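Local coordinates for transcriptional regulator, AraC family (Pseudomonas putida, PDB 3GRA), which probably binds specific DNA sequences to regulate transcription, and is represented here by its DJ-1/PfpI-like domain, without the AraC-type DNA-binding part, at residues L34-F39 / L175-L180; L94-A98 / F113-V119; W108-W112 / C125-Q131; A147-L151 / G163-L167. The contacts are given in a common frame with arbitrary orientation. Residue numbers count along the deposited sequence, not the author numbering.

Overall arrangement
The chain opens interaction 1 at residues 34-39, the turn between helix 18-34 and strand 39-45. It closes that loop only at 175-180, where helix 161-176 passes into helix 178-188. The other three contacts are nested inside this loop. Interaction 2 starts on helix 90-100, and interaction 3 starts at 108-112, after strand 103-107. Residues 113-119 then close interaction 2 before 125-131 close interaction 3, so the two cross and share helix 110-117. Interaction 4 follows in series. It joins edge strand 149-152 to helix 161-176, which interaction 1 also uses. Ser126 of interaction 3 meets Ala147 and Thr150 of interaction 4.

Interaction 1 (L34-F39 / L175-L180); sequences LRADSF and LYGDGL
Residues 34-39 form an open turn. Leu34 ends helix 18-34, Arg35 leaves helical geometry with phi/psi -139/106, and Asp37 takes positive phi (37/47). Ser38 then leads into strand 39-45 at Phe39. On the other side, helix 161-176 ends at Tyr176. Gly177, at 96/160, breaks the path and is the N-cap residue of helix 178-188. The CA atoms of Leu34 and Leu180 are 7.5 Å apart, and those of Ser38 and Tyr176 are 8.3 Å apart. The turn is the helix-to-strand connection of a beta-alpha-beta unit in the DJ-1/PfpI fold, a layered alpha/beta domain. Here it meets the junction of the two last helices. Tyr176 (chi1 m) lies between Arg35 and Phe39. Its edge points at the face of the Phe39 ring in a T-shaped pair, with centroids 5.7 Å apart and planes at 84°. Arg35 is extended (chi1 to chi3 all t). Its guanidinium face lies against the tyrosine, with Arg35 NE 3.4 Å from Tyr176 CD2. Arg35 NH1 donates to Ser38 OG at 2.9 Å, and Ser38 OG donates to Arg35 O at 2.6 Å. Leu180 (t, p) reaches back, with CD1 4.0 Å from Leu34 CB and CD2 3.8 Å from Arg35 CD. Phe39 CE1 meets Leu175 CD1 at 3.6 Å.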
loop_
_atom_site.group_PDB
_atom_site.type_symbol
_atom_site.label_atom_id
_atom_site.label_comp_id
_atom_site.label_asym_id
_atom_site.label_seq_id
_atom_site.Cartn_x
_atom_site.Cartn_y
_atom_site.Cartn_z
ATOM N N LEU A 34 -6.523 4.773 -18.416
ATOM C CA LEU A 34 -6.328 4.721 -19.863
ATOM C C LEU A 34 -7.499 4.056 -20.584
ATOM O O LEU A 34 -7.748 4.330 -21.759
ATOM C CB LEU A 34 -5.039 3.963 -20.178
ATOM C CG LEU A 34 -3.774 4.469 -19.487
ATOM C CD1 LEU A 34 -2.617 3.529 -19.775
ATOM C CD2 LEU A 34 -3.463 5.878 -19.963
ATOM N N ARG A 35 -8.200 3.172 -19.881
ATOM C CA ARG A 35 -9.357 2.475 -20.437
ATOM C C ARG A 35 -10.436 2.415 -19.364
ATOM O O ARG A 35 -10.331 1.642 -18.413
ATOM C CB ARG A 35 -8.977 1.061 -20.854
ATOM C CG ARG A 35 -10.105 0.278 -21.502
ATOM C CD ARG A 35 -9.691 -1.174 -21.694
ATOM N NE ARG A 35 -10.712 -1.989 -22.344
ATOM C CZ ARG A 35 -11.910 -2.249 -21.832
ATOM N NH1 ARG A 35 -12.251 -1.755 -20.651
ATOM N NH2 ARG A 35 -12.767 -3.014 -22.498
ATOM N N ALA A 36 -11.469 3.235 -19.526
ATOM C CA ALA A 36 -12.570 3.321 -18.571
ATOM C C ALA A 36 -13.226 1.997 -18.192
ATOM O O ALA A 36 -13.355 1.092 -19.014
ATOM C CB ALA A 36 -13.628 4.290 -19.091
ATOM N N ASP A 37 -13.650 1.928 -16.930
ATOM C CA ASP A 37 -14.304 0.768 -16.333
ATOM C C ASP A 37 -13.779 -0.598 -16.769
ATOM O O ASP A 37 -14.548 -1.500 -17.105
ATOM C CB ASP A 37 -15.824 0.833 -16.543
ATOM C CG ASP A 37 -16.211 0.880 -18.001
ATOM O OD1 ASP A 37 -15.784 -0.018 -18.759
ATOM O OD2 ASP A 37 -16.945 1.817 -18.383
ATOM N N SER A 38 -12.461 -0.750 -16.757
ATOM C CA SER A 38 -11.869 -2.030 -17.114
ATOM C C SER A 38 -11.966 -2.924 -15.879
ATOM O O SER A 38 -12.169 -4.128 -15.987
ATOM C CB SER A 38 -10.404 -1.849 -17.511
ATOM O OG SER A 38 -10.283 -0.981 -18.621
ATOM N N PHE A 39 -11.851 -2.308 -14.704
ATOM C CA PHE A 39 -11.902 -3.036 -13.432
ATOM C C PHE A 39 -12.733 -2.350 -12.340
ATOM O O PHE A 39 -12.762 -1.125 -12.243
ATOM C CB PHE A 39 -10.488 -3.204 -12.860
ATOM C CG PHE A 39 -9.547 -3.968 -13.740
ATOM C CD1 PHE A 39 -9.623 -5.347 -13.829
ATOM C CD2 PHE A 39 -8.558 -3.307 -14.457
ATOM C CE1 PHE A 39 -8.730 -6.058 -14.610
ATOM C CE2 PHE A 39 -7.660 -4.013 -15.243
ATOM C CZ PHE A 39 -7.744 -5.390 -15.319
ATOM N N LEU A 175 -6.447 -9.738 -20.318
ATOM C CA LEU A 175 -7.806 -9.266 -20.526
ATOM C C LEU A 175 -7.957 -8.186 -21.596
ATOM O O LEU A 175 -8.866 -8.249 -22.417
ATOM C CB LEU A 175 -8.376 -8.735 -19.205
ATOM C CG LEU A 175 -8.446 -9.703 -18.023
ATOM C CD1 LEU A 175 -8.806 -8.947 -16.754
ATOM C CD2 LEU A 175 -9.458 -10.787 -18.319
ATOM N N TYR A 176 -7.072 -7.198 -21.595
ATOM C CA TYR A 176 -7.197 -6.118 -22.559
ATOM C C TYR A 176 -6.030 -5.936 -23.534
ATOM O O TYR A 176 -5.981 -4.960 -24.287
ATOM C CB TYR A 176 -7.516 -4.828 -21.796
ATOM C CG TYR A 176 -8.735 -5.008 -20.901
ATOM C CD1 TYR A 176 -8.609 -5.126 -19.515
ATOM C CD2 TYR A 176 -10.009 -5.153 -21.456
ATOM C CE1 TYR A 176 -9.717 -5.395 -18.707
ATOM C CE2 TYR A 176 -11.121 -5.421 -20.662
ATOM C CZ TYR A 176 -10.971 -5.544 -19.288
ATOM O OH TYR A 176 -12.068 -5.851 -18.513
ATOM N N GLY A 177 -5.097 -6.887 -23.520
ATOM C CA GLY A 177 -3.972 -6.838 -24.436
ATOM C C GLY A 177 -2.675 -6.232 -23.943
ATOM O O GLY A 177 -2.653 -5.480 -22.972
ATOM N N ASP A 178 -1.589 -6.564 -24.635
ATOM C CA ASP A 178 -0.263 -6.068 -24.299
ATOM C C ASP A 178 -0.269 -4.545 -24.370
ATOM O O ASP A 178 0.452 -3.869 -23.634
ATOM C CB ASP A 178 0.773 -6.626 -25.285
ATOM C CG ASP A 178 0.676 -8.139 -25.449
ATOM O OD1 ASP A 178 0.902 -8.867 -24.458
ATOM O OD2 ASP A 178 0.374 -8.600 -26.576
ATOM N N GLY A 179 -1.097 -4.013 -25.262
ATOM C CA GLY A 179 -1.192 -2.575 -25.431
ATOM C C GLY A 179 -1.504 -1.820 -24.155
ATOM O O GLY A 179 -0.796 -0.871 -23.807
ATOM N N LEU A 180 -2.557 -2.230 -23.452
ATOM C CA LEU A 180 -2.943 -1.561 -22.210
ATOM C C LEU A 180 -1.889 -1.762 -21.125
ATOM O O LEU A 180 -1.452 -0.806 -20.490
ATOM C CB LEU A 180 -4.293 -2.092 -21.721
ATOM C CG LEU A 180 -5.024 -1.224 -20.696
ATOM C CD1 LEU A 180 -5.336 0.128 -21.313
ATOM C CD2 LEU A 180 -6.303 -1.908 -20.256
#

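Interaction 2 (L94-A98 / F113-V119)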
loop_
_atom_site.group_PDB
_atom_site.type_symbol
_atom_site.label_atom_id
_atom_site.label_comp_id
_atom_site.label_asym_id
_atom_site.label_seq_id
_atom_site.Cartn_x
_atom_site.Cartn_y
_atom_site.Cartn_z
ATOM N N LEU A 94 -13.309 -20.181 0.127
ATOM C CA LEU A 94 -12.533 -20.218 -1.099
ATOM C C LEU A 94 -12.911 -21.431 -1.942
ATOM O O LEU A 94 -12.905 -21.371 -3.172
ATOM C CB LEU A 94 -11.038 -20.217 -0.759
ATOM C CG LEU A 94 -10.573 -18.907 -0.097
ATOM C CD1 LEU A 94 -9.330 -19.147 0.751
ATOM C CD2 LEU A 94 -10.302 -17.870 -1.161
ATOM N N ASN A 95 -13.259 -22.523 -1.271
ATOM C CA ASN A 95 -13.663 -23.745 -1.948
ATOM C C ASN A 95 -14.941 -23.444 -2.760
ATOM O O ASN A 95 -15.042 -23.800 -3.941
ATOM C CB ASN A 95 -13.923 -24.831 -0.902
ATOM C CG ASN A 95 -13.665 -26.223 -1.431
ATOM O OD1 ASN A 95 -14.435 -26.751 -2.235
ATOM N ND2 ASN A 95 -12.565 -26.828 -0.988
ATOM N N ASP A 96 -15.904 -22.777 -2.120
ATOM C CA ASP A 96 -17.157 -22.415 -2.777
ATOM C C ASP A 96 -16.916 -21.403 -3.886
ATOM O O ASP A 96 -17.592 -21.426 -4.914
ATOM C CB ASP A 96 -18.157 -21.833 -1.777
ATOM C CG ASP A 96 -18.577 -22.836 -0.716
ATOM O OD1 ASP A 96 -18.778 -24.027 -1.047
ATOM O OD2 ASP A 96 -18.723 -22.427 0.455
ATOM N N CYS A 97 -15.963 -20.503 -3.680
ATOM C CA CYS A 97 -15.662 -19.526 -4.712
ATOM C C CYS A 97 -15.054 -20.280 -5.896
ATOM O O CYS A 97 -15.271 -19.923 -7.053
ATOM C CB CYS A 97 -14.690 -18.459 -4.185
ATOM S SG CYS A 97 -15.463 -17.209 -3.118
ATOM N N ALA A 98 -14.305 -21.339 -5.593
ATOM C CA ALA A 98 -13.681 -22.163 -6.625
ATOM C C ALA A 98 -14.764 -22.981 -7.333
ATOM O O ALA A 98 -14.683 -23.217 -8.534
ATOM C CB ALA A 98 -12.636 -23.097 -6.006
ATOM N N PHE A 113 -3.137 -19.786 2.150
ATOM C CA PHE A 113 -4.569 -19.944 2.422
ATOM C C PHE A 113 -5.296 -20.662 1.299
ATOM O O PHE A 113 -6.167 -21.490 1.537
ATOM C CB PHE A 113 -5.182 -18.568 2.676
ATOM C CG PHE A 113 -4.675 -17.911 3.938
ATOM C CD1 PHE A 113 -5.180 -18.277 5.183
ATOM C CD2 PHE A 113 -3.690 -16.927 3.883
ATOM C CE1 PHE A 113 -4.714 -17.666 6.346
ATOM C CE2 PHE A 113 -3.224 -16.320 5.045
ATOM C CZ PHE A 113 -3.740 -16.689 6.276
ATOM N N LEU A 114 -4.947 -20.336 0.063
ATOM C CA LEU A 114 -5.547 -21.010 -1.083
ATOM C C LEU A 114 -5.085 -22.466 -1.022
ATOM O O LEU A 114 -5.805 -23.376 -1.419
ATOM C CB LEU A 114 -5.063 -20.368 -2.381
ATOM C CG LEU A 114 -5.737 -19.062 -2.823
ATOM C CD1 LEU A 114 -5.915 -18.118 -1.646
ATOM C CD2 LEU A 114 -4.891 -18.422 -3.927
ATOM N N GLY A 115 -3.875 -22.673 -0.516
ATOM C CA GLY A 115 -3.339 -24.018 -0.401
ATOM C C GLY A 115 -4.121 -24.867 0.589
ATOM O O GLY A 115 -4.551 -25.976 0.267
ATOM N N ARG A 116 -4.312 -24.332 1.793
ATOM C CA ARG A 116 -5.045 -25.027 2.843
ATOM C C ARG A 116 -6.489 -25.292 2.426
ATOM O O ARG A 116 -7.084 -26.302 2.811
ATOM C CB ARG A 116 -5.032 -24.198 4.129
ATOM C CG ARG A 116 -5.639 -24.902 5.342
ATOM C CD ARG A 116 -5.684 -23.956 6.528
ATOM N NE ARG A 116 -6.575 -22.834 6.255
ATOM C CZ ARG A 116 -6.672 -21.738 6.996
ATOM N NH1 ARG A 116 -5.926 -21.590 8.078
ATOM N NH2 ARG A 116 -7.523 -20.786 6.644
ATOM N N ALA A 117 -7.051 -24.376 1.644
ATOM C CA ALA A 117 -8.426 -24.516 1.178
ATOM C C ALA A 117 -8.568 -25.637 0.140
ATOM O O ALA A 117 -9.674 -26.095 -0.139
ATOM C CB ALA A 117 -8.905 -23.191 0.585
ATOM N N GLY A 118 -7.445 -26.068 -0.425
ATOM C CA GLY A 118 -7.471 -27.118 -1.427
ATOM C C GLY A 118 -7.870 -26.619 -2.806
ATOM O O GLY A 118 -8.419 -27.377 -3.607
ATOM N N VAL A 119 -7.597 -25.355 -3.102
ATOM C CA VAL A 119 -7.953 -24.798 -4.400
ATOM C C VAL A 119 -6.733 -24.643 -5.315
ATOM O O VAL A 119 -6.837 -24.112 -6.417
ATOM C CB VAL A 119 -8.645 -23.415 -4.255
ATOM C CG1 VAL A 119 -9.895 -23.547 -3.407
ATOM C CG2 VAL A 119 -7.678 -22.403 -3.630
#
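Two helices of the DJ-1/PfpI alpha/beta domain meet here, with strand 103-107 between them in sequence. Their short segments cross at -79°, with axes 10.2 Å apart at closest approach. Leu94 comes first and lies over the end of the other helix. Its CB is 3.9 Å from Ala117 CB, and its CD1 is 4.3 Å from Leu114 CD1. Leu94 and Leu114 also rest on Val77 of strand 74-78, so the contact lies against the central sheet. Asn95 is next and is exposed. Its CA-to-CB bond points sideways, but its amide swings to the C-terminal end of the other helix. There Asn95 ND2 gives a weak hydrogen bond to Ala117 O at 3.1 Å, the one polar link between the segments. Nearby, Arg116 makes a salt bridge with Asp91, a residue that binds magnesium in a structure of this protein. Helix 110-117 ends in a Schellman motif. Gly118 takes positive phi, Gly118 N bonds Gly115 O at 3.0 Å, and Val119 N bonds Leu114 O at 3.2 Å. This turn brings Val119 round to face helix 90-100. One helical turn after Leu94, Ala98 sets its CB 3.8 Å from Val119 CG1.

Interaction 3 (W108-W112 / C125-Q131)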
loop_
_atom_site.group_PDB
_atom_site.type_symbol
_atom_site.label_atom_id
_atom_site.label_comp_id
_atom_site.label_asym_id
_atom_site.label_seq_id
_atom_site.Cartn_x
_atom_site.Cartn_y
_atom_site.Cartn_z
ATOM N N TRP A 108 1.844 -11.994 -1.230
ATOM C CA TRP A 108 2.789 -12.265 -0.147
ATOM C C TRP A 108 2.698 -13.749 0.235
ATOM O O TRP A 108 3.456 -14.553 -0.296
ATOM C CB TRP A 108 2.526 -11.367 1.062
ATOM C CG TRP A 108 3.704 -11.341 2.008
ATOM C CD1 TRP A 108 3.988 -12.245 2.996
ATOM C CD2 TRP A 108 4.811 -10.435 1.964
ATOM N NE1 TRP A 108 5.211 -11.961 3.569
ATOM C CE2 TRP A 108 5.736 -10.853 2.955
ATOM C CE3 TRP A 108 5.116 -9.305 1.184
ATOM C CZ2 TRP A 108 6.948 -10.185 3.178
ATOM C CZ3 TRP A 108 6.331 -8.637 1.411
ATOM C CH2 TRP A 108 7.226 -9.083 2.402
ATOM N N ASN A 109 1.786 -14.115 1.133
ATOM C CA ASN A 109 1.605 -15.530 1.490
ATOM C C ASN A 109 0.157 -15.979 1.381
ATOM O O ASN A 109 -0.210 -17.041 1.875
ATOM C CB ASN A 109 2.121 -15.846 2.898
ATOM C CG ASN A 109 1.557 -14.927 3.944
ATOM O OD1 ASN A 109 0.360 -14.628 3.953
ATOM N ND2 ASN A 109 2.420 -14.473 4.847
ATOM N N GLY A 110 -0.669 -15.184 0.707
ATOM C CA GLY A 110 -2.066 -15.564 0.553
ATOM C C GLY A 110 -2.223 -16.944 -0.071
ATOM O O GLY A 110 -3.224 -17.622 0.135
ATOM N N ALA A 111 -1.232 -17.371 -0.844
ATOM C CA ALA A 111 -1.300 -18.669 -1.473
ATOM C C ALA A 111 -1.324 -19.747 -0.406
ATOM O O ALA A 111 -1.842 -20.843 -0.627
ATOM C CB ALA A 111 -0.126 -18.872 -2.416
ATOM N N TRP A 112 -0.766 -19.457 0.761
ATOM C CA TRP A 112 -0.807 -20.458 1.835
ATOM C C TRP A 112 -2.286 -20.808 2.112
ATOM O O TRP A 112 -2.644 -21.978 2.248
ATOM C CB TRP A 112 -0.164 -19.913 3.115
ATOM C CG TRP A 112 -0.072 -20.942 4.212
ATOM C CD1 TRP A 112 0.879 -21.915 4.351
ATOM C CD2 TRP A 112 -0.983 -21.113 5.306
ATOM N NE1 TRP A 112 0.614 -22.680 5.466
ATOM C CE2 TRP A 112 -0.522 -22.207 6.070
ATOM C CE3 TRP A 112 -2.146 -20.447 5.713
ATOM C CZ2 TRP A 112 -1.180 -22.647 7.224
ATOM C CZ3 TRP A 112 -2.800 -20.886 6.859
ATOM C CH2 TRP A 112 -2.313 -21.976 7.601
ATOM N N CYS A 125 2.070 -21.887 -8.071
ATOM C CA CYS A 125 1.811 -20.671 -7.319
ATOM C C CYS A 125 3.120 -20.092 -6.817
ATOM O O CYS A 125 4.161 -20.753 -6.836
ATOM C CB CYS A 125 0.890 -20.942 -6.116
ATOM S SG CYS A 125 1.694 -21.749 -4.676
ATOM N N SER A 126 3.042 -18.848 -6.363
ATOM C CA SER A 126 4.179 -18.131 -5.810
ATOM C C SER A 126 3.822 -17.792 -4.373
ATOM O O SER A 126 2.691 -17.399 -4.072
ATOM C CB SER A 126 4.447 -16.833 -6.587
ATOM O OG SER A 126 5.105 -17.102 -7.808
ATOM N N ILE A 127 4.787 -17.935 -3.484
ATOM C CA ILE A 127 4.539 -17.648 -2.078
ATOM C C ILE A 127 5.818 -17.181 -1.425
ATOM O O ILE A 127 6.902 -17.554 -1.845
ATOM C CB ILE A 127 4.039 -18.925 -1.338
ATOM C CG1 ILE A 127 3.716 -18.606 0.121
ATOM C CG2 ILE A 127 5.095 -20.012 -1.419
ATOM C CD1 ILE A 127 3.083 -19.787 0.886
ATOM N N HIS A 128 5.690 -16.345 -0.408
ATOM C CA HIS A 128 6.859 -15.889 0.304
ATOM C C HIS A 128 7.557 -17.129 0.875
ATOM O O HIS A 128 6.898 -18.078 1.295
ATOM C CB HIS A 128 6.469 -14.973 1.461
ATOM C CG HIS A 128 7.649 -14.337 2.127
ATOM N ND1 HIS A 128 8.200 -13.150 1.690
ATOM C CD2 HIS A 128 8.442 -14.771 3.136
ATOM C CE1 HIS A 128 9.282 -12.882 2.398
ATOM N NE2 HIS A 128 9.452 -13.851 3.282
ATOM N N PRO A 129 8.899 -17.136 0.880
ATOM C CA PRO A 129 9.722 -18.244 1.393
ATOM C C PRO A 129 9.392 -18.682 2.829
ATOM O O PRO A 129 9.416 -19.873 3.144
ATOM C CB PRO A 129 11.141 -17.695 1.269
ATOM C CG PRO A 129 11.040 -16.862 0.004
ATOM C CD PRO A 129 9.746 -16.104 0.254
ATOM N N GLU A 130 9.073 -17.722 3.690
ATOM C CA GLU A 130 8.756 -18.022 5.089
ATOM C C GLU A 130 7.642 -19.062 5.204
ATOM O O GLU A 130 7.629 -19.856 6.149
ATOM C CB GLU A 130 8.346 -16.738 5.821
ATOM C CG GLU A 130 8.341 -16.816 7.353
ATOM C CD GLU A 130 9.729 -17.025 7.944
ATOM O OE1 GLU A 130 10.691 -16.401 7.442
ATOM O OE2 GLU A 130 9.853 -17.805 8.917
ATOM N N GLN A 131 6.724 -19.082 4.241
ATOM C CA GLN A 131 5.615 -20.031 4.296
ATOM C C GLN A 131 5.659 -21.149 3.263
ATOM O O GLN A 131 4.707 -21.909 3.131
ATOM C CB GLN A 131 4.276 -19.289 4.182
ATOM C CG GLN A 131 3.795 -18.607 5.473
ATOM C CD GLN A 131 4.539 -17.314 5.789
ATOM O OE1 GLN A 131 4.440 -16.330 5.051
ATOM N NE2 GLN A 131 5.286 -17.310 6.900
HETATM O O HOH W 1 5.871 -14.184 4.927
HETATM O O HOH W 2 0.915 -15.760 -2.059
#
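The main chain joins the segments where Trp108 O accepts His128 N at 2.9 Å. Trp108 has phi/psi 68/-87. This strained turn between strand 103-107 and helix 110-117 resembles the nucleophile elbow of the glutamine amidotransferase-like superfamily, and Trp108 probably occupies the position of the nucleophile in its enzymes. The Trp108 and His128 ring planes are near parallel (8°), but the rings are slid apart and barely overlap. His128 CB makes a CH-pi contact, 4.2 Å from the centroid of the Trp108 five-membered ring. Trp108 NE1 donates to water 1 at 2.7 Å, which donates to Gln131 OE1 at 2.6 Å. The same Gln131 OE1 accepts Asn109 ND2 at 2.8 Å. Asn109 ND2 also bonds Gly80 O. Inside the elbow, Trp112 N is bound by Asn109 O at 2.7 Å. Ala111 N donates to water 2 at 2.9 Å, and that water lies 3.1 Å from Ser126 O, with other acceptors competing for its protons. Ser126 OG is hydrogen-bonded with Thr150 OG1 and Ala147 O. Next to these polar links, Ile127 CD1 packs on Trp112 CB at 3.9 Å. The contact sits at the start of helix 110-117, with helix 132-138 beside it: Trp112 touches Ser134 and Arg138, and Ile127 touches Leu135.

Interaction 4 (A147-L151 / G163-L167)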
loop_
_atom_site.group_PDB
_atom_site.type_symbol
_atom_site.label_atom_id
_atom_site.label_comp_id
_atom_site.label_asym_id
_atom_site.label_seq_id
_atom_site.Cartn_x
_atom_site.Cartn_y
_atom_site.Cartn_z
ATOM N N ALA A 147 9.704 -18.325 -8.735
ATOM C CA ALA A 147 9.627 -16.936 -9.224
ATOM C C ALA A 147 8.633 -16.130 -8.372
ATOM O O ALA A 147 7.732 -16.695 -7.751
ATOM C CB ALA A 147 9.189 -16.917 -10.703
ATOM N N SER A 148 8.766 -14.808 -8.384
ATOM C CA SER A 148 7.925 -13.951 -7.549
ATOM C C SER A 148 6.410 -13.876 -7.833
ATOM O O SER A 148 5.649 -13.442 -6.967
ATOM C CB SER A 148 8.522 -12.540 -7.517
ATOM O OG SER A 148 8.352 -11.888 -8.769
ATOM N N PHE A 149 5.974 -14.251 -9.032
ATOM C CA PHE A 149 4.540 -14.250 -9.351
ATOM C C PHE A 149 4.208 -15.471 -10.189
ATOM O O PHE A 149 5.098 -16.104 -10.729
ATOM C CB PHE A 149 4.084 -12.978 -10.078
ATOM C CG PHE A 149 4.731 -12.764 -11.415
ATOM C CD1 PHE A 149 3.977 -12.794 -12.591
ATOM C CD2 PHE A 149 6.083 -12.489 -11.498
ATOM C CE1 PHE A 149 4.564 -12.544 -13.831
ATOM C CE2 PHE A 149 6.691 -12.234 -12.729
ATOM C CZ PHE A 149 5.930 -12.260 -13.900
ATOM N N THR A 150 2.922 -15.798 -10.277
ATOM C CA THR A 150 2.461 -16.972 -11.004
ATOM C C THR A 150 1.071 -16.749 -11.598
ATOM O O THR A 150 0.133 -16.386 -10.889
ATOM C CB THR A 150 2.389 -18.214 -10.061
ATOM O OG1 THR A 150 3.708 -18.556 -9.613
ATOM C CG2 THR A 150 1.758 -19.426 -10.802
ATOM N N LEU A 151 0.958 -16.981 -12.898
ATOM C CA LEU A 151 -0.290 -16.816 -13.624
ATOM C C LEU A 151 -0.616 -18.171 -14.209
ATOM O O LEU A 151 -0.244 -18.479 -15.338
ATOM C CB LEU A 151 -0.111 -15.800 -14.743
ATOM C CG LEU A 151 0.460 -14.446 -14.307
ATOM C CD1 LEU A 151 1.148 -13.797 -15.490
ATOM C CD2 LEU A 151 -0.652 -13.564 -13.725
ATOM N N GLY A 163 6.322 -8.823 -7.359
ATOM C CA GLY A 163 5.614 -9.954 -7.934
ATOM C C GLY A 163 4.142 -9.609 -8.108
ATOM O O GLY A 163 3.502 -10.026 -9.082
ATOM N N ALA A 164 3.611 -8.838 -7.160
ATOM C CA ALA A 164 2.219 -8.417 -7.194
ATOM C C ALA A 164 1.986 -7.419 -8.333
ATOM O O ALA A 164 0.930 -7.436 -8.966
ATOM C CB ALA A 164 1.824 -7.790 -5.860
HETATM N N MSE A 165 2.954 -6.543 -8.586
HETATM C CA MSE A 165 2.803 -5.582 -9.684
HETATM C C MSE A 165 2.785 -6.370 -11.004
HETATM O O MSE A 165 1.942 -6.125 -11.856
HETATM C CB MSE A 165 3.951 -4.559 -9.702
HETATM C CG MSE A 165 3.850 -3.501 -10.837
HETATM SE SE MSE A 165 5.297 -2.373 -10.938
HETATM C CE MSE A 165 6.428 -3.422 -11.839
ATOM N N GLU A 166 3.701 -7.325 -11.152
ATOM C CA GLU A 166 3.754 -8.129 -12.370
ATOM C C GLU A 166 2.488 -8.980 -12.498
ATOM O O GLU A 166 1.964 -9.165 -13.593
ATOM C CB GLU A 166 4.972 -9.057 -12.377
ATOM C CG GLU A 166 6.338 -8.375 -12.502
ATOM C CD GLU A 166 6.518 -7.608 -13.805
ATOM O OE1 GLU A 166 5.886 -7.976 -14.824
ATOM O OE2 GLU A 166 7.308 -6.640 -13.813
ATOM N N LEU A 167 1.998 -9.488 -11.368
ATOM C CA LEU A 167 0.811 -10.324 -11.372
ATOM C C LEU A 167 -0.391 -9.589 -11.960
ATOM O O LEU A 167 -1.080 -10.129 -12.819
ATOM C CB LEU A 167 0.493 -10.816 -9.955
ATOM C CG LEU A 167 -0.648 -11.835 -9.824
ATOM C CD1 LEU A 167 -0.236 -13.171 -10.437
ATOM C CD2 LEU A 167 -0.993 -12.023 -8.351
#
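Phe149 lays one face of its ring over the CB of Glu166. That carbon sits 3.5 Å from the ring centroid and 6° off the ring normal, a nearly ideal CH-pi contact. The root of the same side chain meets the helix backbone, with Phe149 CB 3.2 Å from Gly163 O. That carbonyl also accepts Leu167 N at 2.8 Å within the helix. Phe149 CB lies 4.2 Å from Leu167 CB. The backbones come closest at Ser148 and Gly163, whose CA atoms are 4.6 Å apart. Ser148 OG is 3.5 Å from Gly163 CA. With the backbone placed this way there is no space for a side chain at Gly163: an ideal CB would lie 2.2 Å from Ser148 O. Strand 149-152 is the outermost strand within this chain at this end of the central sheet of the DJ-1/PfpI domain. It runs antiparallel to strand 155-158, and the chain then enters helix 161-176, which packs back along this hairpin. The short strand and helix segments run 21° apart, with axes 7.7 Å apart at closest approach. Thr150 points its CB away from the helix, and its OG1 bonds Ser126 OG. Its carbonyl still meets the helix side, with Thr150 O 3.3 Å from Leu167 CD1. Leu167 (t, p) also brings CD1 to 3.3 Å from Leu151 CD2. Leu156 of strand 155-158 touches both leucines.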